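Local coordinates for protein putative oxidoreductase (Salmonella enterica subsp. enterica serovar Typhimurium, PDB 3NX4) that binds NADP and probably catalyses the NADPH-dependent reduction of acryloyl-CoA, as a member of the medium-chain dehydrogenase/reductase superfamily, at residues 20-23 / 24-27; 43-47 / 48-52; 184-187 / 188-192. All coordinates share one frame; numbering follows the deposited sequence.

Contact 1: 20-23 / 24-27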
ATOM      1  N   LEU A  20      31.217 -25.718  21.093  1.00 75.55           N
ATOM      2  CA  LEU A  20      30.798 -26.828  20.262  1.00 78.62           C
ATOM      3  C   LEU A  20      31.806 -27.064  19.170  1.00 81.00           C
ATOM      4  O   LEU A  20      32.672 -26.231  18.926  1.00 78.68           O
ATOM      5  CB  LEU A  20      29.407 -26.603  19.676  1.00 74.64           C
ATOM      6  CG  LEU A  20      29.191 -25.371  18.813  1.00 71.31           C
ATOM      7  CD1 LEU A  20      27.902 -25.510  18.053  1.00 72.15           C
ATOM      8  CD2 LEU A  20      29.167 -24.155  19.694  1.00 72.52           C
ATOM      9  N   GLU A  21      31.724 -28.230  18.547  1.00 81.58           N
ATOM     10  CA  GLU A  21      32.595 -28.540  17.431  1.00 82.04           C
ATOM     11  C   GLU A  21      32.040 -27.961  16.141  1.00 68.67           C
ATOM     12  O   GLU A  21      30.845 -27.988  15.897  1.00 65.04           O
ATOM     13  CB  GLU A  21      32.828 -30.042  17.301  1.00 96.36           C
ATOM     14  CG  GLU A  21      33.901 -30.567  18.228  1.00108.72           C
ATOM     15  CD  GLU A  21      35.268 -29.980  17.944  1.00117.66           C
ATOM     16  OE1 GLU A  21      35.366 -29.023  17.148  1.00119.18           O
ATOM     17  OE2 GLU A  21      36.252 -30.478  18.525  1.00122.80           O
ATOM     18  N   GLU A  22      32.941 -27.491  15.300  1.00 56.40           N
ATOM     19  CA  GLU A  22      32.594 -26.854  14.049  1.00 60.15           C
ATOM     20  C   GLU A  22      31.804 -27.818  13.186  1.00 64.86           C
ATOM     21  O   GLU A  22      30.941 -27.416  12.419  1.00 62.54           O
ATOM     22  CB  GLU A  22      33.867 -26.411  13.333  1.00 68.80           C
ATOM     23  CG  GLU A  22      33.638 -25.676  12.048  1.00 70.14           C
ATOM     24  CD  GLU A  22      34.899 -25.069  11.499  1.00 71.35           C
ATOM     25  OE1 GLU A  22      35.855 -24.884  12.270  1.00 75.39           O
ATOM     26  OE2 GLU A  22      34.938 -24.770  10.297  1.00 71.82           O
ATOM     27  N   SER A  23      32.126 -29.099  13.306  1.00 64.58           N
ATOM     28  CA  SER A  23      31.482 -30.147  12.514  1.00 63.20           C
ATOM     29  C   SER A  23      29.991 -30.298  12.831  1.00 62.50           C
ATOM     30  O   SER A  23      29.286 -31.044  12.158  1.00 69.64           O
ATOM     31  CB  SER A  23      32.203 -31.487  12.707  1.00 62.36           C
ATOM     32  OG  SER A  23      32.231 -31.857  14.074  1.00 67.96           O
ATOM     33  N   GLN A  24      29.521 -29.590  13.854  1.00 63.28           N
ATOM     34  CA  GLN A  24      28.108 -29.615  14.230  1.00 65.23           C
ATOM     35  C   GLN A  24      27.278 -28.611  13.429  1.00 64.30           C
ATOM     36  O   GLN A  24      26.046 -28.671  13.425  1.00 62.68           O
ATOM     37  CB  GLN A  24      27.939 -29.319  15.719  1.00 64.75           C
ATOM     38  CG  GLN A  24      28.638 -30.287  16.648  1.00 66.30           C
ATOM     39  CD  GLN A  24      28.371 -29.956  18.104  1.00 73.42           C
ATOM     40  OE1 GLN A  24      29.295 -29.731  18.883  1.00 76.05           O
ATOM     41  NE2 GLN A  24      27.095 -29.915  18.476  1.00 71.60           N
ATOM     42  N   LEU A  25      27.953 -27.678  12.765  1.00 58.28           N
ATOM     43  CA  LEU A  25      27.265 -26.673  11.964  1.00 53.61           C
ATOM     44  C   LEU A  25      26.474 -27.329  10.836  1.00 59.06           C
ATOM     45  O   LEU A  25      26.852 -28.400  10.355  1.00 59.33           O
ATOM     46  CB  LEU A  25      28.271 -25.697  11.360  1.00 53.17           C
ATOM     47  CG  LEU A  25      29.089 -24.796  12.278  1.00 55.54           C
ATOM     48  CD1 LEU A  25      30.066 -23.989  11.440  1.00 55.10           C
ATOM     49  CD2 LEU A  25      28.177 -23.886  13.078  1.00 52.89           C
ATOM     50  N   PRO A  26      25.381 -26.680  10.397  1.00 49.98           N
ATOM     51  CA  PRO A  26      24.595 -27.227   9.286  1.00 49.65           C
ATOM     52  C   PRO A  26      25.453 -27.355   8.036  1.00 58.15           C
ATOM     53  O   PRO A  26      26.555 -26.810   7.986  1.00 58.79           O
ATOM     54  CB  PRO A  26      23.516 -26.158   9.063  1.00 50.01           C
ATOM     55  CG  PRO A  26      24.100 -24.898   9.641  1.00 47.43           C
ATOM     56  CD  PRO A  26      24.868 -25.369  10.838  1.00 45.26           C
ATOM     57  N   ALA A  27      24.958 -28.069   7.034  1.00 62.27           N
ATOM     58  CA  ALA A  27      25.702 -28.210   5.792  1.00 63.27           C
ATOM     59  C   ALA A  27      25.556 -26.950   4.952  1.00 57.29           C
ATOM     60  O   ALA A  27      24.514 -26.295   4.977  1.00 59.61           O
ATOM     61  CB  ALA A  27      25.227 -29.433   5.016  1.00 63.78           C
TER

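Contact 2: 43-47 / 48-52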
ATOM      1  N   ASP A  43      15.870 -11.044  16.633  1.00 33.67           N
ATOM      2  CA  ASP A  43      16.824 -11.817  17.428  1.00 36.98           C
ATOM      3  C   ASP A  43      16.424 -11.796  18.909  1.00 36.07           C
ATOM      4  O   ASP A  43      16.563 -12.797  19.612  1.00 40.62           O
ATOM      5  CB  ASP A  43      18.245 -11.256  17.299  1.00 31.25           C
ATOM      6  CG  ASP A  43      18.788 -11.322  15.892  1.00 42.34           C
ATOM      7  OD1 ASP A  43      18.686 -12.396  15.256  1.00 46.49           O
ATOM      8  OD2 ASP A  43      19.332 -10.294  15.425  1.00 38.80           O
ATOM      9  N   ALA A  44      15.952 -10.645  19.385  1.00 37.19           N
ATOM     10  CA  ALA A  44      15.551 -10.512  20.785  1.00 35.92           C
ATOM     11  C   ALA A  44      14.328 -11.383  21.087  1.00 39.38           C
ATOM     12  O   ALA A  44      14.257 -12.022  22.134  1.00 43.90           O
ATOM     13  CB  ALA A  44      15.292  -9.039  21.150  1.00 33.30           C
ATOM     14  N   LEU A  45      13.370 -11.410  20.164  1.00 40.58           N
ATOM     15  CA  LEU A  45      12.225 -12.315  20.273  1.00 45.07           C
ATOM     16  C   LEU A  45      12.673 -13.776  20.344  1.00 45.72           C
ATOM     17  O   LEU A  45      12.209 -14.538  21.193  1.00 44.65           O
ATOM     18  CB  LEU A  45      11.283 -12.136  19.086  1.00 50.87           C
ATOM     19  CG  LEU A  45      10.430 -10.871  19.063  1.00 47.59           C
ATOM     20  CD1 LEU A  45       9.700 -10.749  17.739  1.00 38.64           C
ATOM     21  CD2 LEU A  45       9.456 -10.882  20.236  1.00 46.87           C
ATOM     22  N   ALA A  46      13.562 -14.168  19.435  1.00 47.34           N
ATOM     23  CA  ALA A  46      14.094 -15.527  19.431  1.00 44.50           C
ATOM     24  C   ALA A  46      14.741 -15.864  20.772  1.00 47.09           C
ATOM     25  O   ALA A  46      14.430 -16.884  21.392  1.00 51.34           O
ATOM     26  CB  ALA A  46      15.107 -15.697  18.300  1.00 41.02           C
ATOM     27  N   ILE A  47      15.639 -14.994  21.217  1.00 40.42           N
ATOM     28  CA  ILE A  47      16.462 -15.278  22.387  1.00 47.42           C
ATOM     29  C   ILE A  47      15.647 -15.305  23.684  1.00 57.12           C
ATOM     30  O   ILE A  47      15.981 -16.041  24.610  1.00 51.97           O
ATOM     31  CB  ILE A  47      17.637 -14.280  22.496  1.00 47.05           C
ATOM     32  CG1 ILE A  47      18.577 -14.445  21.295  1.00 47.07           C
ATOM     33  CG2 ILE A  47      18.396 -14.471  23.794  1.00 46.96           C
ATOM     34  CD1 ILE A  47      19.624 -13.354  21.171  1.00 43.76           C
ATOM     35  N   THR A  48      14.579 -14.514  23.743  1.00 57.30           N
ATOM     36  CA  THR A  48      13.711 -14.496  24.917  1.00 52.02           C
ATOM     37  C   THR A  48      12.573 -15.505  24.807  1.00 57.50           C
ATOM     38  O   THR A  48      11.804 -15.682  25.744  1.00 61.77           O
ATOM     39  CB  THR A  48      13.119 -13.098  25.181  1.00 49.43           C
ATOM     40  OG1 THR A  48      12.381 -12.662  24.034  1.00 42.43           O
ATOM     41  CG2 THR A  48      14.222 -12.091  25.487  1.00 48.10           C
ATOM     42  N   GLY A  49      12.459 -16.159  23.658  1.00 66.06           N
ATOM     43  CA  GLY A  49      11.456 -17.193  23.484  1.00 73.01           C
ATOM     44  C   GLY A  49      10.070 -16.662  23.176  1.00 79.08           C
ATOM     45  O   GLY A  49       9.104 -17.422  23.103  1.00 79.97           O
ATOM     46  N   LYS A  50       9.965 -15.352  22.991  1.00 80.97           N
ATOM     47  CA  LYS A  50       8.699 -14.749  22.606  1.00 83.20           C
ATOM     48  C   LYS A  50       8.584 -14.688  21.084  1.00 85.15           C
ATOM     49  O   LYS A  50       9.591 -14.685  20.376  1.00 88.01           O
ATOM     50  CB  LYS A  50       8.565 -13.351  23.218  1.00 84.54           C
ATOM     51  CG  LYS A  50       7.235 -12.663  22.934  1.00 91.94           C
ATOM     52  CD  LYS A  50       7.051 -11.426  23.809  1.00 95.59           C
ATOM     53  CE  LYS A  50       5.756 -10.685  23.484  1.00 93.22           C
ATOM     54  NZ  LYS A  50       5.805 -10.000  22.159  1.00 88.22           N
ATOM     55  N   GLY A  51       7.352 -14.669  20.586  1.00 83.86           N
ATOM     56  CA  GLY A  51       7.107 -14.415  19.179  1.00 83.76           C
ATOM     57  C   GLY A  51       7.119 -15.609  18.243  1.00 84.48           C
ATOM     58  O   GLY A  51       6.953 -15.445  17.034  1.00 81.46           O
ATOM     59  N   LYS A  52       7.324 -16.806  18.784  1.00 86.17           N
ATOM     60  CA  LYS A  52       7.266 -18.019  17.971  1.00 86.59           C
ATOM     61  C   LYS A  52       8.231 -17.942  16.781  1.00 78.76           C
ATOM     62  O   LYS A  52       8.006 -18.560  15.741  1.00 79.94           O
ATOM     63  CB  LYS A  52       5.827 -18.252  17.488  1.00 94.90           C
ATOM     64  CG  LYS A  52       5.580 -19.583  16.787  1.00103.29           C
ATOM     65  CD  LYS A  52       4.143 -19.681  16.282  1.00107.45           C
ATOM     66  CE  LYS A  52       3.816 -18.556  15.305  1.00105.72           C
ATOM     67  NZ  LYS A  52       2.388 -18.577  14.880  1.00104.45           N
TER

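Contact 3: 184-187 / 188-192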
ATOM      1  N   HIS A 184      14.847  11.867  23.298  1.00 31.02           N
ATOM      2  CA  HIS A 184      14.687  13.053  22.448  1.00 32.96           C
ATOM      3  C   HIS A 184      15.996  13.695  21.987  1.00 33.76           C
ATOM      4  O   HIS A 184      16.117  14.087  20.824  1.00 33.32           O
ATOM      5  CB  HIS A 184      13.750  14.086  23.088  1.00 35.30           C
ATOM      6  CG  HIS A 184      12.319  13.645  23.116  1.00 36.68           C
ATOM      7  ND1 HIS A 184      11.264  14.527  23.233  1.00 35.97           N
ATOM      8  CD2 HIS A 184      11.770  12.410  23.032  1.00 29.26           C
ATOM      9  CE1 HIS A 184      10.128  13.853  23.224  1.00 34.30           C
ATOM     10  NE2 HIS A 184      10.406  12.567  23.107  1.00 35.96           N
ATOM     11  N   GLY A 185      16.966  13.814  22.891  1.00 30.93           N
ATOM     12  CA  GLY A 185      18.252  14.382  22.529  1.00 34.17           C
ATOM     13  C   GLY A 185      18.965  13.520  21.496  1.00 34.24           C
ATOM     14  O   GLY A 185      19.589  14.017  20.557  1.00 34.85           O
ATOM     15  N   TYR A 186      18.872  12.210  21.673  1.00 26.26           N
ATOM     16  CA  TYR A 186      19.495  11.273  20.761  1.00 27.64           C
ATOM     17  C   TYR A 186      18.860  11.420  19.369  1.00 31.22           C
ATOM     18  O   TYR A 186      19.562  11.463  18.361  1.00 25.71           O
ATOM     19  CB  TYR A 186      19.344   9.853  21.315  1.00 28.59           C
ATOM     20  CG  TYR A 186      19.616   8.741  20.326  1.00 32.10           C
ATOM     21  CD1 TYR A 186      20.919   8.399  19.968  1.00 32.41           C
ATOM     22  CD2 TYR A 186      18.573   8.006  19.775  1.00 30.95           C
ATOM     23  CE1 TYR A 186      21.170   7.366  19.068  1.00 28.98           C
ATOM     24  CE2 TYR A 186      18.815   6.977  18.864  1.00 24.67           C
ATOM     25  CZ  TYR A 186      20.109   6.663  18.522  1.00 29.22           C
ATOM     26  OH  TYR A 186      20.340   5.635  17.633  1.00 27.24           O
ATOM     27  N   LEU A 187      17.534  11.532  19.318  1.00 24.90           N
ATOM     28  CA  LEU A 187      16.833  11.658  18.031  1.00 23.22           C
ATOM     29  C   LEU A 187      17.191  12.965  17.329  1.00 26.04           C
ATOM     30  O   LEU A 187      17.391  12.992  16.109  1.00 27.78           O
ATOM     31  CB  LEU A 187      15.311  11.555  18.217  1.00 21.94           C
ATOM     32  CG  LEU A 187      14.789  10.184  18.646  1.00 28.61           C
ATOM     33  CD1 LEU A 187      13.320  10.260  19.028  1.00 32.39           C
ATOM     34  CD2 LEU A 187      15.025   9.137  17.549  1.00 27.97           C
ATOM     35  N   LYS A 188      17.279  14.048  18.099  1.00 24.16           N
ATOM     36  CA  LYS A 188      17.722  15.323  17.547  1.00 28.21           C
ATOM     37  C   LYS A 188      19.123  15.201  16.947  1.00 32.36           C
ATOM     38  O   LYS A 188      19.397  15.741  15.871  1.00 31.46           O
ATOM     39  CB  LYS A 188      17.679  16.435  18.608  1.00 29.71           C
ATOM     40  CG  LYS A 188      16.250  16.854  18.990  1.00 45.07           C
ATOM     41  CD  LYS A 188      16.250  17.867  20.148  1.00 59.29           C
ATOM     42  CE  LYS A 188      14.848  18.100  20.735  1.00 72.07           C
ATOM     43  NZ  LYS A 188      13.914  18.795  19.797  1.00 79.75           N
ATOM     44  N   SER A 189      20.004  14.470  17.624  1.00 31.01           N
ATOM     45  CA  SER A 189      21.381  14.350  17.145  1.00 32.17           C
ATOM     46  C   SER A 189      21.467  13.522  15.851  1.00 32.74           C
ATOM     47  O   SER A 189      22.376  13.715  15.043  1.00 31.28           O
ATOM     48  CB  SER A 189      22.302  13.766  18.223  1.00 38.92           C
ATOM     49  OG  SER A 189      22.103  12.370  18.359  1.00 47.28           O
ATOM     50  N   LEU A 190      20.524  12.602  15.664  1.00 28.49           N
ATOM     51  CA  LEU A 190      20.445  11.813  14.430  1.00 28.80           C
ATOM     52  C   LEU A 190      19.933  12.634  13.245  1.00 27.78           C
ATOM     53  O   LEU A 190      20.125  12.256  12.079  1.00 27.04           O
ATOM     54  CB  LEU A 190      19.551  10.594  14.626  1.00 25.74           C
ATOM     55  CG  LEU A 190      20.073   9.444  15.481  1.00 30.60           C
ATOM     56  CD1 LEU A 190      18.971   8.414  15.667  1.00 31.94           C
ATOM     57  CD2 LEU A 190      21.283   8.813  14.827  1.00 33.45           C
ATOM     58  N   GLY A 191      19.274  13.749  13.552  1.00 28.66           N
ATOM     59  CA  GLY A 191      18.787  14.664  12.531  1.00 31.04           C
ATOM     60  C   GLY A 191      17.283  14.904  12.522  1.00 32.20           C
ATOM     61  O   GLY A 191      16.770  15.579  11.626  1.00 34.12           O
ATOM     62  N   ALA A 192      16.563  14.363  13.502  1.00 27.89           N
ATOM     63  CA  ALA A 192      15.113  14.589  13.563  1.00 29.38           C
ATOM     64  C   ALA A 192      14.822  16.075  13.750  1.00 31.64           C
ATOM     65  O   ALA A 192      15.423  16.720  14.599  1.00 29.94           O
ATOM     66  CB  ALA A 192      14.476  13.777  14.665  1.00 28.50           C
TER

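Contact 1: 20-23 / 24-27
The hydrogen bonds of this turn are led by a reciprocal pair between E21 and Q24. The side-chain OE1 of Q24 takes the backbone N of E21 at 2.9 Å, while Q24 N donates to E21 O, also at 2.9 Å. The first of these bonds is fairly straight (154° at the hydrogen), and its donor lies tilted out of the amide plane. It is made possible by the chi1 of -60°, which sets CG of Q24 beside its own backbone N and folds the chain back over the turn. One residue on, L25 N closes a further short turn on E22 O at 3.0 Å.

Carbon contacts follow the same fold. Q24 CG passes 3.3 Å from E21 O, and L20 CB sits 3.2 Å from Q24 OE1, lining that oxygen from beside its donor. L25 lays CG 3.2 Å from E22 O and carries CD1 toward CG of E22. L25 is buried against W95, R101 and R103, with strand 101-104 behind it; E22 makes a long, weak ion pair with R101.

The Q24 amide thus closes back on the N-H of the residue just before a 3-10 turn, on the loop between strands 13-19 and 30-39. The chemistry implies that the same two residues are tied twice, once through the main chain and once through the amide, in an exposed turn.

Contact 2: 43-47 / 48-52
A44 O is gripped by two donors of one residue, T48: the hydroxyl OG1 at 2.7 Å and the backbone N at 3.0 Å. They arrive from opposite faces of the carbonyl plane, each moderately tilted from it, so the oxygen is held from both sides. The hydroxyl gets there because chi1 of T48 is 58°, which places OG1 between its own backbone N and carbonyl carbon and turns it back down the helix. The methyl CG2 lies near the same oxygen, at 3.4 Å, and helps to enclose it.

G49 is the first residue to leave helical angles, with a phi of 81°, and its N returns to A46 O at 3.1 Å, the donor standing well above the carbonyl plane. This is a Schellman motif, here closing helix 41-48 of the GroES-like domain and releasing the chain into the loop before strand 64-72.

Past the glycine, K50 comes back alongside L45. L45 CB lies 3.3 Å from K50 O, and the branch CD2 meets K50 CG at 3.9 Å, the two side chains running at a slant to each other. The lysine chain lies along CD2, touching it with CB and CG, and bends at its end (chi4 -71°), which turns NZ back toward the same methyl.

Against helix 303-311, T48 touches D308 and A44 packs on I310. The side chain of L45 comes within about 5 Å of the bound NADP and about 4 Å of the side chain of Y41, one of its binding residues.

Contact 3: 184-187 / 188-192
Y186 and L190, one helical turn apart, make the main side-chain meeting. L190 sits over one face of the phenol ring, its CG 4.1 Å above the plane and offset toward the rim. Its CD1 reaches the outer part of the ring, 3.5 Å from both CE2 and CZ of Y186. The ring is carried there by a chi1 of 165°, with CG opposite the backbone N.

Y186 O is shared by two donors: L190 N at 3.1 Å, and the hydroxyl OG of S189 at 2.7 Å. The serine thus adds a second bond to a carbonyl already used by the helix. A Schellman motif follows, with G191 at a phi of 121°: A192 N to L187 O is its outer bond and G191 N to K188 O its inner one, both 3.1 Å. Separately, L190 N and G191 N approach L187 O weakly. The cap brings CB of A192 to 4.3 Å from CB of L187.

What positions the first shell lies outside. The OH of Y186 is hydrogen-bonded to OG of S161, which holds the ring's far end. The side chain of L187 lies about 4 Å from those of the NADP-binding residues S178 and S156. In this Rossmann-type domain, helix 184-190 joins strands 174-178 and 194-197 as a beta-alpha-beta unit; L187 and A192 rest on A176 of strand 174-178, while L190 packs on V164 of helix 158-169 and F290 of helix 288-294.

Contacts 2 and 3 illustrate one ending used twice, a helix closed by a Schellman motif, whereas contact 1 ties the start of a 3-10 turn. The three follow in series along the chain and do not touch. The centres of contacts 2 and 3 are about 29 Å apart and their nearest atoms about 16 Å, yet each comes close to the NADP from its own domain: the side chains of L45 and L187 both lie about 5 Å from it. Contact 1 is remote from the annotated sites, its centre about 23 Å from that of contact 2 and about 43 Å from that of contact 3, which lies on the opposite side of the chain's centre.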